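Local coordinates for protein D-lactate dehydrogenase (Fermentative) (Pseudomonas aeruginosa, PDB 6ABJ) that probably catalyses the NADH-dependent interconversion of pyruvate and D-lactate as a tetrameric fermentative dehydrogenase with a Rossmann-type coenzyme domain, at residues L273-E278 against T309-F314. Sequence-based numbering, arbitrary orientation.
Sequences LDVYEE and TAHQAF
OD1 of D274 is gripped by two donors from T309-F314: the hydroxyl OG1 of T309, 2.6 Å away, meets the anti lone pair of OD1, and the backbone N of Q312, at 2.7 Å, meets the syn one, nearly straight at 165°. The contact lies where two neighbouring parallel strands of the Rossmann-fold NAD-binding domain, 268-273 and 306-308, run out into loops at their C-terminal ends. With CG anti to its backbone N (chi1 -170°), D274, an NADH-binding residue, extends its carboxylate to the facing loop, where two oxygens on one short side chain accept three donors. Its OD2 accepts the N of A313 from above the carboxylate plane. A313 suits the spot because its side chain stops at CB, only 3.1 Å from D274 OD2. These bonds satisfy a buried acid. T309 suits its place because one hydroxyl can donate to D274 OD1 and still bond NE2 of H124 in helix 118-134. The sheet pairing persists in the bond from T309 N to L273 O, 2.9 Å, while H311 N reaches D274 O only weakly. The H311 ring, its ND1 bonded to E279, receives V275 over one face: methyl CG1 sits 4.0 Å from the ring centroid, a CH-pi contact.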
ATOM      1  N   LEU B 273      -5.709   9.969  15.275  1.00 22.52           N
ATOM      2  CA  LEU B 273      -5.585   9.372  16.597  1.00 23.90           C
ATOM      3  C   LEU B 273      -4.184   8.859  16.798  1.00 25.09           C
ATOM      4  O   LEU B 273      -3.638   8.203  15.934  1.00 24.83           O
ATOM      5  CB  LEU B 273      -6.531   8.179  16.743  1.00 24.02           C
ATOM      6  CG  LEU B 273      -8.024   8.394  16.616  1.00 24.12           C
ATOM      7  CD1 LEU B 273      -8.690   7.008  16.815  1.00 25.60           C
ATOM      8  CD2 LEU B 273      -8.610   9.426  17.530  1.00 25.69           C
ATOM      9  N   ASP B 274      -3.610   9.180  17.942  1.00 25.27           N
ATOM     10  CA  ASP B 274      -2.416   8.486  18.425  1.00 28.02           C
ATOM     11  C   ASP B 274      -2.709   7.574  19.636  1.00 28.31           C
ATOM     12  O   ASP B 274      -1.834   6.780  20.027  1.00 28.93           O
ATOM     13  CB  ASP B 274      -1.311   9.467  18.801  1.00 27.04           C
ATOM     14  CG  ASP B 274       0.011   8.751  19.067  1.00 30.74           C
ATOM     15  OD1 ASP B 274       0.537   8.067  18.147  1.00 25.84           O
ATOM     16  OD2 ASP B 274       0.549   8.841  20.196  1.00 28.09           O
ATOM     17  N   VAL B 275      -3.941   7.596  20.104  1.00 29.02           N
ATOM     18  CA  VAL B 275      -4.350   6.786  21.238  1.00 33.72           C
ATOM     19  C   VAL B 275      -5.722   6.244  20.977  1.00 35.27           C
ATOM     20  O   VAL B 275      -6.504   6.798  20.160  1.00 33.37           O
ATOM     21  CB  VAL B 275      -4.334   7.623  22.565  1.00 33.25           C
ATOM     22  CG1 VAL B 275      -2.926   8.156  22.864  1.00 34.78           C
ATOM     23  CG2 VAL B 275      -5.295   8.752  22.460  1.00 36.78           C
ATOM     24  N   TYR B 276      -6.027   5.168  21.679  1.00 33.22           N
ATOM     25  CA  TYR B 276      -7.297   4.465  21.512  1.00 34.96           C
ATOM     26  C   TYR B 276      -7.601   3.742  22.839  1.00 37.28           C
ATOM     27  O   TYR B 276      -6.700   3.254  23.522  1.00 39.45           O
ATOM     28  CB  TYR B 276      -7.201   3.515  20.347  1.00 33.87           C
ATOM     29  CG  TYR B 276      -8.434   2.743  20.067  1.00 34.32           C
ATOM     30  CD1 TYR B 276      -9.573   3.365  19.577  1.00 34.85           C
ATOM     31  CD2 TYR B 276      -8.470   1.373  20.250  1.00 33.97           C
ATOM     32  CE1 TYR B 276     -10.734   2.629  19.317  1.00 34.18           C
ATOM     33  CE2 TYR B 276      -9.616   0.647  19.973  1.00 33.67           C
ATOM     34  CZ  TYR B 276     -10.740   1.277  19.531  1.00 32.79           C
ATOM     35  OH  TYR B 276     -11.920   0.577  19.282  1.00 36.97           O
ATOM     36  N   GLU B 277      -8.866   3.732  23.192  1.00 40.48           N
ATOM     37  CA  GLU B 277      -9.282   3.243  24.503  1.00 45.41           C
ATOM     38  C   GLU B 277      -8.921   1.773  24.679  1.00 47.62           C
ATOM     39  O   GLU B 277      -8.413   1.406  25.727  1.00 46.36           O
ATOM     40  CB  GLU B 277     -10.770   3.491  24.668  1.00 44.22           C
ATOM     41  CG  GLU B 277     -11.328   3.086  26.024  1.00 48.67           C
ATOM     42  CD  GLU B 277     -12.706   3.667  26.271  1.00 48.45           C
ATOM     43  OE1 GLU B 277     -13.311   4.314  25.406  1.00 50.28           O
ATOM     44  OE2 GLU B 277     -13.194   3.492  27.375  1.00 57.44           O
ATOM     45  N   GLU B 278      -9.034   0.939  23.671  1.00 50.86           N
ATOM     46  CA  GLU B 278      -8.579  -0.409  23.941  1.00 63.31           C
ATOM     47  C   GLU B 278      -7.029  -0.641  23.752  1.00 63.51           C
ATOM     48  O   GLU B 278      -6.602  -1.798  23.740  1.00 62.98           O
ATOM     49  CB  GLU B 278      -9.393  -1.427  23.140  1.00 64.79           C
ATOM     50  CG  GLU B 278     -10.870  -1.078  23.028  1.00 65.96           C
ATOM     51  CD  GLU B 278     -11.594  -1.098  24.363  1.00 74.05           C
ATOM     52  OE1 GLU B 278     -10.987  -1.526  25.369  1.00 66.18           O
ATOM     53  OE2 GLU B 278     -12.774  -0.685  24.406  1.00 75.24           O
ATOM     54  N   THR B 309      -1.866   6.421  14.474  1.00 25.00           N
ATOM     55  CA  THR B 309      -0.558   5.993  14.848  1.00 24.54           C
ATOM     56  C   THR B 309      -0.650   5.304  16.220  1.00 24.98           C
ATOM     57  O   THR B 309      -1.519   5.642  17.012  1.00 22.91           O
ATOM     58  CB  THR B 309       0.472   7.181  14.834  1.00 24.94           C
ATOM     59  OG1 THR B 309       0.000   8.263  15.598  1.00 24.84           O
ATOM     60  CG2 THR B 309       0.692   7.701  13.361  1.00 25.75           C
ATOM     61  N   ALA B 310       0.240   4.333  16.438  1.00 27.29           N
ATOM     62  CA  ALA B 310       0.061   3.372  17.518  1.00 29.58           C
ATOM     63  C   ALA B 310       0.799   3.810  18.787  1.00 29.77           C
ATOM     64  O   ALA B 310       1.836   3.240  19.190  1.00 32.71           O
ATOM     65  CB  ALA B 310       0.410   1.958  17.059  1.00 29.79           C
ATOM     66  N   HIS B 311       0.290   4.901  19.336  1.00 30.77           N
ATOM     67  CA  HIS B 311       0.875   5.619  20.473  1.00 31.40           C
ATOM     68  C   HIS B 311       2.359   5.913  20.287  1.00 32.21           C
ATOM     69  O   HIS B 311       3.252   5.411  21.020  1.00 33.46           O
ATOM     70  CB  HIS B 311       0.611   4.906  21.784  1.00 35.70           C
ATOM     71  CG  HIS B 311       0.682   5.830  22.964  1.00 36.32           C
ATOM     72  ND1 HIS B 311      -0.114   5.668  24.069  1.00 39.89           N
ATOM     73  CD2 HIS B 311       1.362   6.990  23.150  1.00 38.44           C
ATOM     74  CE1 HIS B 311       0.067   6.695  24.892  1.00 42.09           C
ATOM     75  NE2 HIS B 311       0.972   7.504  24.366  1.00 40.47           N
ATOM     76  N   GLN B 312       2.595   6.654  19.205  1.00 28.01           N
ATOM     77  CA  GLN B 312       3.874   6.969  18.628  1.00 25.20           C
ATOM     78  C   GLN B 312       4.313   8.387  18.947  1.00 22.76           C
ATOM     79  O   GLN B 312       5.424   8.802  18.604  1.00 24.91           O
ATOM     80  CB  GLN B 312       3.701   6.791  17.082  1.00 26.44           C
ATOM     81  CG  GLN B 312       4.944   6.689  16.295  1.00 26.05           C
ATOM     82  CD  GLN B 312       4.744   6.729  14.805  1.00 26.62           C
ATOM     83  OE1 GLN B 312       3.875   6.042  14.259  1.00 26.47           O
ATOM     84  NE2 GLN B 312       5.586   7.484  14.138  1.00 26.87           N
ATOM     85  N   ALA B 313       3.512   9.129  19.629  1.00 24.76           N
ATOM     86  CA  ALA B 313       3.742  10.573  19.803  1.00 27.28           C
ATOM     87  C   ALA B 313       4.976  10.925  20.618  1.00 28.89           C
ATOM     88  O   ALA B 313       5.574  11.952  20.367  1.00 27.00           O
ATOM     89  CB  ALA B 313       2.525  11.259  20.428  1.00 29.10           C
ATOM     90  N   PHE B 314       5.382  10.019  21.517  1.00 29.74           N
ATOM     91  CA  PHE B 314       6.668  10.203  22.224  1.00 34.33           C
ATOM     92  C   PHE B 314       7.841   9.494  21.601  1.00 33.72           C
ATOM     93  O   PHE B 314       8.944   9.506  22.165  1.00 33.13           O
ATOM     94  CB  PHE B 314       6.532   9.830  23.715  1.00 32.36           C
ATOM     95  CG  PHE B 314       6.203   8.383  23.973  1.00 31.45           C
ATOM     96  CD1 PHE B 314       7.199   7.428  23.935  1.00 29.63           C
ATOM     97  CD2 PHE B 314       4.924   8.003  24.309  1.00 31.41           C
ATOM     98  CE1 PHE B 314       6.923   6.115  24.169  1.00 30.39           C
ATOM     99  CE2 PHE B 314       4.642   6.690  24.611  1.00 30.48           C
ATOM    100  CZ  PHE B 314       5.648   5.752  24.540  1.00 30.99           C
TER